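PDB 1V4V: UDP-N-Acetylglucosamine 2-Epimerase from Thermus thermophilus, which interconverts UDP-N-acetylglucosamine and UDP-N-acetylmannosamine by inverting the configuration at C2 of the amino sugar. Local coordinates for the interface of chains A and B. Residues are numbered along the deposited sequence; one frame, centred on the assembly and turned at random. Chains: chain A/B, UDP-N-Acetylglucosamine 2-Epimerase.

Contact 1: the interface of chains A and B. Residues chain A 80-81, 109, 113; chain B 73, 76-77, 102, 109.
A:Trp109 meets B:Ala76 and B:Leu102 with the outer rim of its six-membered ring, a compact example of how an indole can fill a dimer seam. Its CG is anti to the backbone N (chi1 -168°), which carries the ring from helix 102-113 towards chain B. From CB the side chain first runs among neighbours of its own chain, where CD1 of A:Leu113 lies 3.9 Å above one face, near the rim. Contact with chain B begins further out. CZ2 meets the B:Leu102 methyl CD1 at 3.4 Å, the two side chains crossing at a slant. At the tip, CH2 lies 3.5 Å from B:Ala76 CB, and CZ3 is 4.1 Å from CZ3 of B:Trp109, which approaches from the other side of the ring plane and runs in the opposite direction.

B:Ala76 CB also presses tightly on A:Leu80 CD2, at 3.4 Å. One residue further along each helix, A:Pro81 CG and B:Ala77 CB are equally close, at 3.4 Å. A:Leu113 CD1 reaches B:Pro73 CG at 4.0 Å. With an alanine in place of A:Trp109, B:Ala76 and B:Leu102 would lose their aromatic partner, and the gap opened would probably leave the A:Leu113 methyls less firmly held. By fitting small alanines against bulky side chains, the patch brings the helices close and helps to hold the homodimer together.

Contact 2: the interface of chains A and B. Residues chain A 73, 76-77, 102, 105, 109; chain B 80, 109, 113.
The aromatic part of this contact is an edge-to-face pair: A:Phe105 turns the CD2-CE2 side of its ring towards the six-membered ring of B:Trp109. The planes stand almost perpendicular, at 89°, with centroids 5.0 Å apart. CE2 of the phenylalanine lies 3.6 Å above the indole plane, off centre towards the rim, while CZ3 of B:Trp109 sits in the plane of the phenyl ring, at its edge. The phenylalanine has its CG anti to the backbone N (chi1 169°), which sends the ring outwards beneath CB of A:Trp109. That methylene covers one of its faces and probably limits its tilt. The two tryptophans adjoin at their CZ3 corners.

Aliphatic groups complete the surroundings of the B:Trp109 indole. On the face opposite the phenylalanine, CD1 of B:Leu113 stands 3.8 Å above the plane, so that the ring is held between a residue of the partner and one of its own helix. At the rim, A:Leu102 CD1 comes within 3.2 Å of CZ2, a tight approach, and A:Ala76 CB lies 3.6 Å from CH2.

Purely aliphatic contacts extend the patch. B:Leu80 places CD1 3.5 Å from A:Ala76 CB, although its chi1 of -121° is nearly eclipsed, so the exact pose may be less certain. A:Pro73 CG packs against B:Leu113, 4.0 Å from CB, the side chains running past each other in opposite directions.

In the fold, the contributors come from helices 72-89 and 102-113, which precede and follow strand 94-98 in the sequence. Both belong to the N-terminal Rossmann-like half of this two-domain, GT-B type enzyme, so this domain supplies the dimer contact seen here.

Contact 1: the interface of chains A and B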
ATOM      1  N   LEU A  80       3.733  11.603  -8.534  1.00 24.43           N
ATOM      2  CA  LEU A  80       3.735  11.956  -7.121  1.00 25.03           C
ATOM      3  C   LEU A  80       3.785  13.429  -6.695  1.00 25.25           C
ATOM      4  O   LEU A  80       2.892  13.895  -5.990  1.00 25.44           O
ATOM      5  CB  LEU A  80       4.848  11.186  -6.400  1.00 27.06           C
ATOM      6  CG  LEU A  80       4.785  11.215  -4.871  1.00 28.50           C
ATOM      7  CD1 LEU A  80       3.459  10.617  -4.404  1.00 30.98           C
ATOM      8  CD2 LEU A  80       5.955  10.419  -4.291  1.00 30.56           C
ATOM      9  N   PRO A  81       4.819  14.177  -7.114  1.00 25.65           N
ATOM     10  CA  PRO A  81       4.909  15.588  -6.713  1.00 25.91           C
ATOM     11  C   PRO A  81       3.776  16.476  -7.204  1.00 25.89           C
ATOM     12  O   PRO A  81       3.194  17.235  -6.432  1.00 26.11           O
ATOM     13  CB  PRO A  81       6.262  16.029  -7.278  1.00 26.67           C
ATOM     14  CG  PRO A  81       7.043  14.738  -7.373  1.00 26.89           C
ATOM     15  CD  PRO A  81       5.996  13.790  -7.905  1.00 24.64           C
ATOM     16  N   TRP A 109      -0.880   7.972  -2.419  1.00 20.65           N
ATOM     17  CA  TRP A 109       0.275   8.208  -1.556  1.00 21.44           C
ATOM     18  C   TRP A 109       0.518   9.716  -1.413  1.00 22.13           C
ATOM     19  O   TRP A 109       0.873  10.198  -0.336  1.00 21.67           O
ATOM     20  CB  TRP A 109       1.513   7.503  -2.124  1.00 24.20           C
ATOM     21  CG  TRP A 109       2.680   7.435  -1.166  1.00 24.50           C
ATOM     22  CD1 TRP A 109       2.633   7.502   0.198  1.00 26.19           C
ATOM     23  CD2 TRP A 109       4.058   7.259  -1.510  1.00 25.63           C
ATOM     24  NE1 TRP A 109       3.897   7.379   0.725  1.00 25.40           N
ATOM     25  CE2 TRP A 109       4.790   7.228  -0.301  1.00 26.35           C
ATOM     26  CE3 TRP A 109       4.747   7.123  -2.721  1.00 25.88           C
ATOM     27  CZ2 TRP A 109       6.180   7.067  -0.270  1.00 27.53           C
ATOM     28  CZ3 TRP A 109       6.130   6.963  -2.690  1.00 28.71           C
ATOM     29  CH2 TRP A 109       6.828   6.935  -1.472  1.00 27.34           C
ATOM     30  N   LEU A 113       0.608  11.713   2.050  1.00 23.31           N
ATOM     31  CA  LEU A 113       1.751  12.537   2.443  1.00 24.30           C
ATOM     32  C   LEU A 113       1.358  13.982   2.749  1.00 26.60           C
ATOM     33  O   LEU A 113       2.050  14.675   3.498  1.00 25.32           O
ATOM     34  CB  LEU A 113       2.831  12.504   1.355  1.00 23.86           C
ATOM     35  CG  LEU A 113       3.543  11.150   1.192  1.00 26.01           C
ATOM     36  CD1 LEU A 113       4.536  11.234   0.051  1.00 25.49           C
ATOM     37  CD2 LEU A 113       4.252  10.770   2.492  1.00 27.48           C
TER
ATOM     38  N   PRO B  73       6.906  14.311  -0.841  1.00 25.63           N
ATOM     39  CA  PRO B  73       6.602  13.843  -2.198  1.00 24.87           C
ATOM     40  C   PRO B  73       7.790  14.017  -3.144  1.00 25.70           C
ATOM     41  O   PRO B  73       8.036  13.182  -4.017  1.00 24.53           O
ATOM     42  CB  PRO B  73       5.413  14.713  -2.608  1.00 26.51           C
ATOM     43  CG  PRO B  73       4.722  14.974  -1.300  1.00 26.02           C
ATOM     44  CD  PRO B  73       5.879  15.259  -0.367  1.00 25.92           C
ATOM     45  N   ALA B  76      10.575  11.307  -2.268  1.00 22.65           N
ATOM     46  CA  ALA B  76      10.218  10.006  -2.822  1.00 21.95           C
ATOM     47  C   ALA B  76      10.440   9.978  -4.332  1.00 22.33           C
ATOM     48  O   ALA B  76      10.973   9.012  -4.870  1.00 23.12           O
ATOM     49  CB  ALA B  76       8.759   9.677  -2.500  1.00 22.03           C
ATOM     50  N   ALA B  77      10.021  11.041  -5.016  1.00 21.61           N
ATOM     51  CA  ALA B  77      10.183  11.126  -6.460  1.00 21.95           C
ATOM     52  C   ALA B  77      11.649  11.161  -6.863  1.00 22.68           C
ATOM     53  O   ALA B  77      12.009  10.667  -7.923  1.00 22.75           O
ATOM     54  CB  ALA B  77       9.462  12.361  -7.007  1.00 20.70           C
ATOM     55  N   LEU B 102      10.964   7.059   4.614  1.00 24.73           N
ATOM     56  CA  LEU B 102      10.320   7.208   3.312  1.00 25.17           C
ATOM     57  C   LEU B 102      11.276   6.664   2.256  1.00 25.36           C
ATOM     58  O   LEU B 102      10.870   6.006   1.287  1.00 24.40           O
ATOM     59  CB  LEU B 102      10.050   8.683   3.030  1.00 28.49           C
ATOM     60  CG  LEU B 102       9.220   9.017   1.792  1.00 29.93           C
ATOM     61  CD1 LEU B 102       7.742   8.967   2.148  1.00 33.67           C
ATOM     62  CD2 LEU B 102       9.581  10.408   1.292  1.00 34.52           C
ATOM     63  N   TRP B 109      10.200  -0.209  -3.201  1.00 18.20           N
ATOM     64  CA  TRP B 109       9.261  -0.150  -4.309  1.00 18.92           C
ATOM     65  C   TRP B 109      10.019  -0.181  -5.637  1.00 17.63           C
ATOM     66  O   TRP B 109       9.588  -0.837  -6.587  1.00 17.60           O
ATOM     67  CB  TRP B 109       8.395   1.103  -4.187  1.00 19.59           C
ATOM     68  CG  TRP B 109       7.192   1.091  -5.078  1.00 22.32           C
ATOM     69  CD1 TRP B 109       6.534  -0.007  -5.574  1.00 24.44           C
ATOM     70  CD2 TRP B 109       6.470   2.234  -5.539  1.00 25.17           C
ATOM     71  NE1 TRP B 109       5.442   0.392  -6.317  1.00 25.26           N
ATOM     72  CE2 TRP B 109       5.384   1.762  -6.310  1.00 26.10           C
ATOM     73  CE3 TRP B 109       6.637   3.615  -5.375  1.00 28.17           C
ATOM     74  CZ2 TRP B 109       4.467   2.628  -6.917  1.00 28.13           C
ATOM     75  CZ3 TRP B 109       5.721   4.476  -5.982  1.00 29.80           C
ATOM     76  CH2 TRP B 109       4.654   3.976  -6.742  1.00 26.54           C
TER

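Contact 2: the interface of chains A and B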
ATOM      1  N   PRO A  73       8.954   3.091 -12.525  1.00 23.58           N
ATOM      2  CA  PRO A  73       9.517   3.987 -11.505  1.00 23.13           C
ATOM      3  C   PRO A  73       9.484   5.458 -11.938  1.00 23.66           C
ATOM      4  O   PRO A  73       9.231   6.350 -11.125  1.00 21.60           O
ATOM      5  CB  PRO A  73      10.947   3.478 -11.344  1.00 24.49           C
ATOM      6  CG  PRO A  73      10.808   2.004 -11.643  1.00 24.28           C
ATOM      7  CD  PRO A  73       9.890   2.001 -12.845  1.00 23.02           C
ATOM      8  N   ALA A  76       5.781   6.856 -11.734  1.00 24.61           N
ATOM      9  CA  ALA A  76       5.406   7.162 -10.358  1.00 24.73           C
ATOM     10  C   ALA A  76       6.062   8.459  -9.890  1.00 23.98           C
ATOM     11  O   ALA A  76       5.426   9.282  -9.229  1.00 22.88           O
ATOM     12  CB  ALA A  76       5.805   6.010  -9.427  1.00 25.17           C
ATOM     13  N   ALA A  77       7.337   8.634 -10.227  1.00 22.29           N
ATOM     14  CA  ALA A  77       8.070   9.827  -9.828  1.00 23.39           C
ATOM     15  C   ALA A  77       7.485  11.070 -10.496  1.00 23.84           C
ATOM     16  O   ALA A  77       7.483  12.151  -9.912  1.00 23.63           O
ATOM     17  CB  ALA A  77       9.540   9.681 -10.194  1.00 22.46           C
ATOM     18  N   LEU A 102      -0.805   2.164 -11.327  1.00 22.72           N
ATOM     19  CA  LEU A 102       0.326   2.769 -10.632  1.00 24.55           C
ATOM     20  C   LEU A 102      -0.021   4.228 -10.296  1.00 24.76           C
ATOM     21  O   LEU A 102       0.285   4.721  -9.209  1.00 24.16           O
ATOM     22  CB  LEU A 102       1.566   2.719 -11.531  1.00 26.66           C
ATOM     23  CG  LEU A 102       2.916   3.128 -10.934  1.00 30.56           C
ATOM     24  CD1 LEU A 102       3.343   2.107  -9.907  1.00 33.87           C
ATOM     25  CD2 LEU A 102       3.961   3.214 -12.036  1.00 34.95           C
ATOM     26  N   PHE A 105      -2.181   4.560  -7.174  1.00 20.25           N
ATOM     27  CA  PHE A 105      -1.462   4.475  -5.910  1.00 19.79           C
ATOM     28  C   PHE A 105      -0.637   5.739  -5.679  1.00 18.92           C
ATOM     29  O   PHE A 105      -0.583   6.257  -4.563  1.00 19.91           O
ATOM     30  CB  PHE A 105      -0.512   3.272  -5.856  1.00 19.21           C
ATOM     31  CG  PHE A 105       0.415   3.317  -4.676  1.00 17.93           C
ATOM     32  CD1 PHE A 105      -0.097   3.297  -3.380  1.00 19.53           C
ATOM     33  CD2 PHE A 105       1.785   3.492  -4.852  1.00 19.91           C
ATOM     34  CE1 PHE A 105       0.744   3.461  -2.272  1.00 19.49           C
ATOM     35  CE2 PHE A 105       2.633   3.657  -3.751  1.00 21.68           C
ATOM     36  CZ  PHE A 105       2.110   3.644  -2.460  1.00 19.25           C
ATOM     37  N   TRP A 109      -0.880   7.972  -2.419  1.00 20.65           N
ATOM     38  CA  TRP A 109       0.275   8.208  -1.556  1.00 21.44           C
ATOM     39  C   TRP A 109       0.518   9.716  -1.413  1.00 22.13           C
ATOM     40  O   TRP A 109       0.873  10.198  -0.336  1.00 21.67           O
ATOM     41  CB  TRP A 109       1.513   7.503  -2.124  1.00 24.20           C
ATOM     42  CG  TRP A 109       2.680   7.435  -1.166  1.00 24.50           C
ATOM     43  CD1 TRP A 109       2.633   7.502   0.198  1.00 26.19           C
ATOM     44  CD2 TRP A 109       4.058   7.259  -1.510  1.00 25.63           C
ATOM     45  NE1 TRP A 109       3.897   7.379   0.725  1.00 25.40           N
ATOM     46  CE2 TRP A 109       4.790   7.228  -0.301  1.00 26.35           C
ATOM     47  CE3 TRP A 109       4.747   7.123  -2.721  1.00 25.88           C
ATOM     48  CZ2 TRP A 109       6.180   7.067  -0.270  1.00 27.53           C
ATOM     49  CZ3 TRP A 109       6.130   6.963  -2.690  1.00 28.71           C
ATOM     50  CH2 TRP A 109       6.828   6.935  -1.472  1.00 27.34           C
TER
ATOM     51  N   LEU B  80      13.081   7.190  -6.058  1.00 21.13           N
ATOM     52  CA  LEU B  80      12.562   6.106  -6.893  1.00 21.80           C
ATOM     53  C   LEU B  80      13.302   5.782  -8.191  1.00 22.32           C
ATOM     54  O   LEU B  80      13.790   4.663  -8.370  1.00 20.81           O
ATOM     55  CB  LEU B  80      11.077   6.350  -7.209  1.00 25.02           C
ATOM     56  CG  LEU B  80      10.036   5.299  -6.797  1.00 31.92           C
ATOM     57  CD1 LEU B  80       8.728   5.604  -7.533  1.00 30.50           C
ATOM     58  CD2 LEU B  80      10.505   3.884  -7.137  1.00 28.76           C
ATOM     59  N   TRP B 109      10.200  -0.209  -3.201  1.00 18.20           N
ATOM     60  CA  TRP B 109       9.261  -0.150  -4.309  1.00 18.92           C
ATOM     61  C   TRP B 109      10.019  -0.181  -5.637  1.00 17.63           C
ATOM     62  O   TRP B 109       9.588  -0.837  -6.587  1.00 17.60           O
ATOM     63  CB  TRP B 109       8.395   1.103  -4.187  1.00 19.59           C
ATOM     64  CG  TRP B 109       7.192   1.091  -5.078  1.00 22.32           C
ATOM     65  CD1 TRP B 109       6.534  -0.007  -5.574  1.00 24.44           C
ATOM     66  CD2 TRP B 109       6.470   2.234  -5.539  1.00 25.17           C
ATOM     67  NE1 TRP B 109       5.442   0.392  -6.317  1.00 25.26           N
ATOM     68  CE2 TRP B 109       5.384   1.762  -6.310  1.00 26.10           C
ATOM     69  CE3 TRP B 109       6.637   3.615  -5.375  1.00 28.17           C
ATOM     70  CZ2 TRP B 109       4.467   2.628  -6.917  1.00 28.13           C
ATOM     71  CZ3 TRP B 109       5.721   4.476  -5.982  1.00 29.80           C
ATOM     72  CH2 TRP B 109       4.654   3.976  -6.742  1.00 26.54           C
ATOM     73  N   LEU B 113       9.404  -2.971  -8.468  1.00 18.83           N
ATOM     74  CA  LEU B 113       9.030  -2.602  -9.828  1.00 20.11           C
ATOM     75  C   LEU B 113      10.024  -3.168 -10.847  1.00 23.47           C
ATOM     76  O   LEU B 113       9.676  -3.370 -12.016  1.00 24.33           O
ATOM     77  CB  LEU B 113       8.928  -1.069  -9.945  1.00 20.17           C
ATOM     78  CG  LEU B 113       7.733  -0.467  -9.186  1.00 20.58           C
ATOM     79  CD1 LEU B 113       7.744   1.063  -9.271  1.00 21.10           C
ATOM     80  CD2 LEU B 113       6.440  -1.018  -9.768  1.00 20.46           C
TER

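About 8 Å separates the centres of contact 1 and contact 2, measured between their C-alpha atoms, and both include A:Trp109 and B:Trp109. They are related by the two-fold symmetry of the homodimer: helices 72-89 and 102-113 of each chain supply both, with the roles of the chains exchanged. The tryptophan that is the main guest in one contact is a peripheral neighbour in the other, so the pair joins the two into a continuous apolar seam near the axis. A:Leu80 and B:Leu80 are modelled with different torsions against the equivalent alanine, a difference that may reflect how B:Leu80 was fitted as much as any real asymmetry.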